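PDB 3OBB: probable 3-hydroxyisobutyrate dehydrogenase from Pseudomonas aeruginosa, which catalyses the NAD-dependent oxidation of L-serine and methyl-L-serine, with low activity toward beta-hydroxyisobutyrate, and is possibly involved in serine catabolism. Local coordinates for the interface of chains A and B. Numbering follows the deposited sequence. Chains: chain A/B, Probable 3-hydroxyisobutyrate dehydrogenase.

Contact 1: the interface of chains A and B. Residues chain A 190, 193-194, 197, 199, 204; chain B 163, 168, 171-172, 175.
B:Cys175 sets its thiol against the backbone of A:Gly194 where the long helices 168-196 of the two chains meet, the end of chain A's helix packing on the start of chain B's in this dimer interface. The sulfur, SG, lies 3.6 Å from CA of A:Gly194, a position with no side chain to hold it off. With SG anti to the carbonyl carbon (chi1 -71°), the thiol leans back over its own helix and makes a weak hydrogen bond to B:Val171 O. From another side A:Leu193 offers its branch carbon CG to the same sulfur.

The rest is aliphatic packing. A:Leu199, in the loop beyond the helix, lays both methyls over B:Val171: CD1 reaches on to CB of B:Ala168 at 3.6 Å, while CD2 rests on CG1 of B:Val171 at 3.7 Å and extends to B:Ala172. The leucine and valine side chains run past one another in opposite senses. A:Leu204, from helix 201-209, adds CD1 against CA of B:Ala172 at 4.0 Å.

Polar bonding here stays within each chain. A:Asn197 turns its carboxamide back onto its own helix end, ND2 donating to A:Leu193 O at 2.9 Å and 160° at the hydrogen. The acceptor lies close to the amide plane, and the bond fixes the side chain's rotation while its methylene faces chain B: CB of A:Asn197 touches CG1 of B:Val171 at 3.6 Å.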
# COMPACT_ATOMS: atom_id res chain seq x y z
N ALA A 190 1.52 13.84 -6.03
CA ALA A 190 2.72 14.54 -6.54
C ALA A 190 2.48 16.05 -6.51
O ALA A 190 3.34 16.79 -6.04
CB ALA A 190 3.06 14.08 -7.95
N LEU A 193 2.62 17.22 -2.87
CA LEU A 193 4.01 17.20 -2.39
C LEU A 193 4.79 18.45 -2.90
O LEU A 193 5.46 19.16 -2.12
CB LEU A 193 4.67 15.88 -2.81
CG LEU A 193 6.14 15.65 -2.42
CD1 LEU A 193 6.37 15.85 -0.89
CD2 LEU A 193 6.65 14.28 -2.93
N GLY A 194 4.72 18.70 -4.21
CA GLY A 194 5.40 19.87 -4.80
C GLY A 194 4.96 21.19 -4.17
O GLY A 194 5.80 21.99 -3.72
N ASN A 197 6.09 21.92 -0.77
CA ASN A 197 7.50 22.17 -0.71
C ASN A 197 7.86 23.45 -1.45
O ASN A 197 9.03 23.66 -1.81
CB ASN A 197 8.27 20.95 -1.24
CG ASN A 197 8.44 19.87 -0.17
OD1 ASN A 197 9.27 19.99 0.73
ND2 ASN A 197 7.65 18.82 -0.27
N LEU A 199 6.30 25.00 -4.39
CA LEU A 199 6.12 25.18 -5.84
C LEU A 199 4.76 25.75 -6.21
O LEU A 199 3.79 25.51 -5.52
CB LEU A 199 6.31 23.85 -6.57
CG LEU A 199 7.71 23.49 -7.08
CD1 LEU A 199 8.82 23.81 -6.08
CD2 LEU A 199 7.71 22.02 -7.44
N LEU A 204 4.59 23.26 -11.61
CA LEU A 204 4.81 21.83 -11.39
C LEU A 204 4.00 20.95 -12.34
O LEU A 204 4.56 19.98 -12.87
CB LEU A 204 4.54 21.45 -9.94
CG LEU A 204 4.64 19.96 -9.67
CD1 LEU A 204 6.09 19.40 -9.85
CD2 LEU A 204 4.09 19.62 -8.30
N ALA B 163 11.53 26.03 -12.27
CA ALA B 163 10.60 25.39 -11.38
C ALA B 163 10.21 26.30 -10.20
O ALA B 163 9.11 26.17 -9.66
CB ALA B 163 11.16 24.08 -10.89
N ALA B 168 13.90 24.38 -5.79
CA ALA B 168 12.65 24.04 -6.51
C ALA B 168 12.88 23.09 -7.67
O ALA B 168 11.98 22.33 -8.05
CB ALA B 168 11.97 25.28 -6.99
N VAL B 171 12.79 19.84 -6.11
CA VAL B 171 11.45 19.47 -5.69
C VAL B 171 10.70 18.93 -6.90
O VAL B 171 10.07 17.88 -6.83
CB VAL B 171 10.65 20.66 -4.98
CG1 VAL B 171 9.27 20.23 -4.60
CG2 VAL B 171 11.39 21.16 -3.71
N ALA B 172 10.79 19.64 -8.04
CA ALA B 172 10.06 19.26 -9.25
C ALA B 172 10.53 17.87 -9.69
O ALA B 172 9.71 17.01 -10.04
CB ALA B 172 10.24 20.34 -10.37
N CYS B 175 9.30 14.99 -7.36
CA CYS B 175 7.85 14.77 -7.59
C CYS B 175 7.63 14.02 -8.91
O CYS B 175 6.82 13.08 -8.98
CB CYS B 175 7.15 16.12 -7.65
SG CYS B 175 7.07 16.95 -5.99

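Contact 2: the interface of chains A and B. Residues chain A 182, 186, 265-266, 269; chain B 182, 186, 265-266, 269.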
# COMPACT_ATOMS: atom_id res chain seq x y z
N VAL A 182 -4.86 4.77 -10.47
CA VAL A 182 -3.47 4.84 -10.01
C VAL A 182 -2.82 6.12 -10.49
O VAL A 182 -2.17 6.81 -9.70
CB VAL A 182 -2.71 3.63 -10.54
CG1 VAL A 182 -1.19 3.79 -10.43
CG2 VAL A 182 -3.27 2.36 -9.86
N GLY A 186 -1.60 9.07 -7.99
CA GLY A 186 -0.22 9.43 -8.20
C GLY A 186 -0.10 10.92 -8.48
O GLY A 186 0.69 11.61 -7.84
N PRO A 265 -0.92 -4.29 -6.49
CA PRO A 265 -0.69 -3.48 -5.29
C PRO A 265 -1.08 -2.02 -5.45
O PRO A 265 -1.58 -1.42 -4.50
CB PRO A 265 0.81 -3.65 -5.02
CG PRO A 265 1.41 -4.15 -6.30
CD PRO A 265 0.33 -4.88 -7.03
N MSE A 266 -0.88 -1.46 -6.63
CA MSE A 266 -1.23 -0.05 -6.79
C MSE A 266 -2.74 0.11 -6.90
O MSE A 266 -3.30 0.91 -6.18
CB MSE A 266 -0.51 0.61 -7.99
CG MSE A 266 0.93 0.18 -8.13
SE MSE A 266 2.09 0.80 -6.65
CE MSE A 266 1.38 2.55 -6.66
N LEU A 269 -4.47 -0.59 -3.53
CA LEU A 269 -4.29 0.60 -2.69
C LEU A 269 -5.20 1.72 -3.20
O LEU A 269 -5.85 2.39 -2.41
CB LEU A 269 -2.85 1.08 -2.66
CG LEU A 269 -2.26 1.73 -1.41
CD1 LEU A 269 -1.13 2.68 -1.81
CD2 LEU A 269 -3.22 2.39 -0.38
N VAL B 182 5.30 5.42 -9.93
CA VAL B 182 3.90 5.03 -9.76
C VAL B 182 3.28 4.66 -11.10
O VAL B 182 2.62 3.62 -11.19
CB VAL B 182 3.14 6.19 -9.14
CG1 VAL B 182 1.62 6.03 -9.25
CG2 VAL B 182 3.65 6.41 -7.69
N GLY B 186 2.03 0.91 -11.99
CA GLY B 186 0.66 0.88 -12.45
C GLY B 186 0.58 0.21 -13.81
O GLY B 186 -0.22 -0.70 -14.01
N PRO B 265 1.07 7.75 -0.43
CA PRO B 265 0.81 6.31 -0.37
C PRO B 265 1.23 5.55 -1.61
O PRO B 265 1.71 4.42 -1.51
CB PRO B 265 -0.70 6.22 -0.12
CG PRO B 265 -1.26 7.55 -0.51
CD PRO B 265 -0.17 8.55 -0.33
N MSE B 266 1.09 6.16 -2.78
CA MSE B 266 1.47 5.43 -4.00
C MSE B 266 2.97 5.40 -4.13
O MSE B 266 3.53 4.33 -4.33
CB MSE B 266 0.79 6.01 -5.27
CG MSE B 266 -0.64 6.40 -5.06
SE MSE B 266 -1.84 4.86 -4.70
CE MSE B 266 -1.11 3.81 -6.09
N LEU B 269 4.58 3.09 -1.49
CA LEU B 269 4.39 1.72 -1.95
C LEU B 269 5.33 1.44 -3.12
O LEU B 269 5.97 0.39 -3.15
CB LEU B 269 2.96 1.43 -2.36
CG LEU B 269 2.33 0.04 -2.15
CD1 LEU B 269 1.23 -0.19 -3.19
CD2 LEU B 269 3.27 -1.19 -2.02
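A:Leu269 and B:Met266, a selenomethionine, pack together at the dimer two-fold, and B:Leu269 with A:Met266 repeats the arrangement. Helix 265-279 of each chain supplies this pair, and helix 168-196 the valine and glycine beside it, so the patch is a symmetric helix-to-helix core.

SE of B:Met266 lies 3.7 Å from CD1 of A:Leu269, the two side chains running antiparallel alongside one another. Each selenomethionine is folded at chi2 (-67°) and chi3 (-45°), which curls its terminal methyl toward the axis. There the two CE methyls are modelled too close together, so their exact placement is doubtful.

Aliphatic packing surrounds this pair. The same leucine methyl, CD1 of A:Leu269, also meets CB of B:Pro265 at 3.9 Å and its own twin, CD1 of B:Leu269, at 4.0 Å; one branch of each leucine thus serves several neighbours. On the other helix, CG1 of A:Val182 faces CG1 of B:Val182 at 3.8 Å across the axis. CG1 stands anti to the backbone N (chi1 165°), pointing at the partner chain. The bare backbone of A:Gly186 takes the same partner methyl, its CA 4.0 Å from CG1 of B:Val182.

Polar atoms meet carbon rather than one another across the axis: the carbonyl oxygen O of B:Pro265 sits 3.3 Å from CD1 of A:Leu269.

Contact 1 and contact 2 lie about 19 Å apart between the centres of their C-alpha atoms, along one dimer interface of the homotetramer, itself a dimer of dimers. They share helix 168-196: its C-terminal part in chain A meets its N-terminal part in chain B in contact 1, while its middle joins helix 265-279 in contact 2. By the two-fold, contact 1 has a twin with the chains exchanged, whereas contact 2 contains both halves. A:Lys173 is about 30 Å and 16 Å from the respective centres, but chain B's copy falls within the segment packed in contact 1; the dimer contact may help hold the helix carrying this active-site lysine.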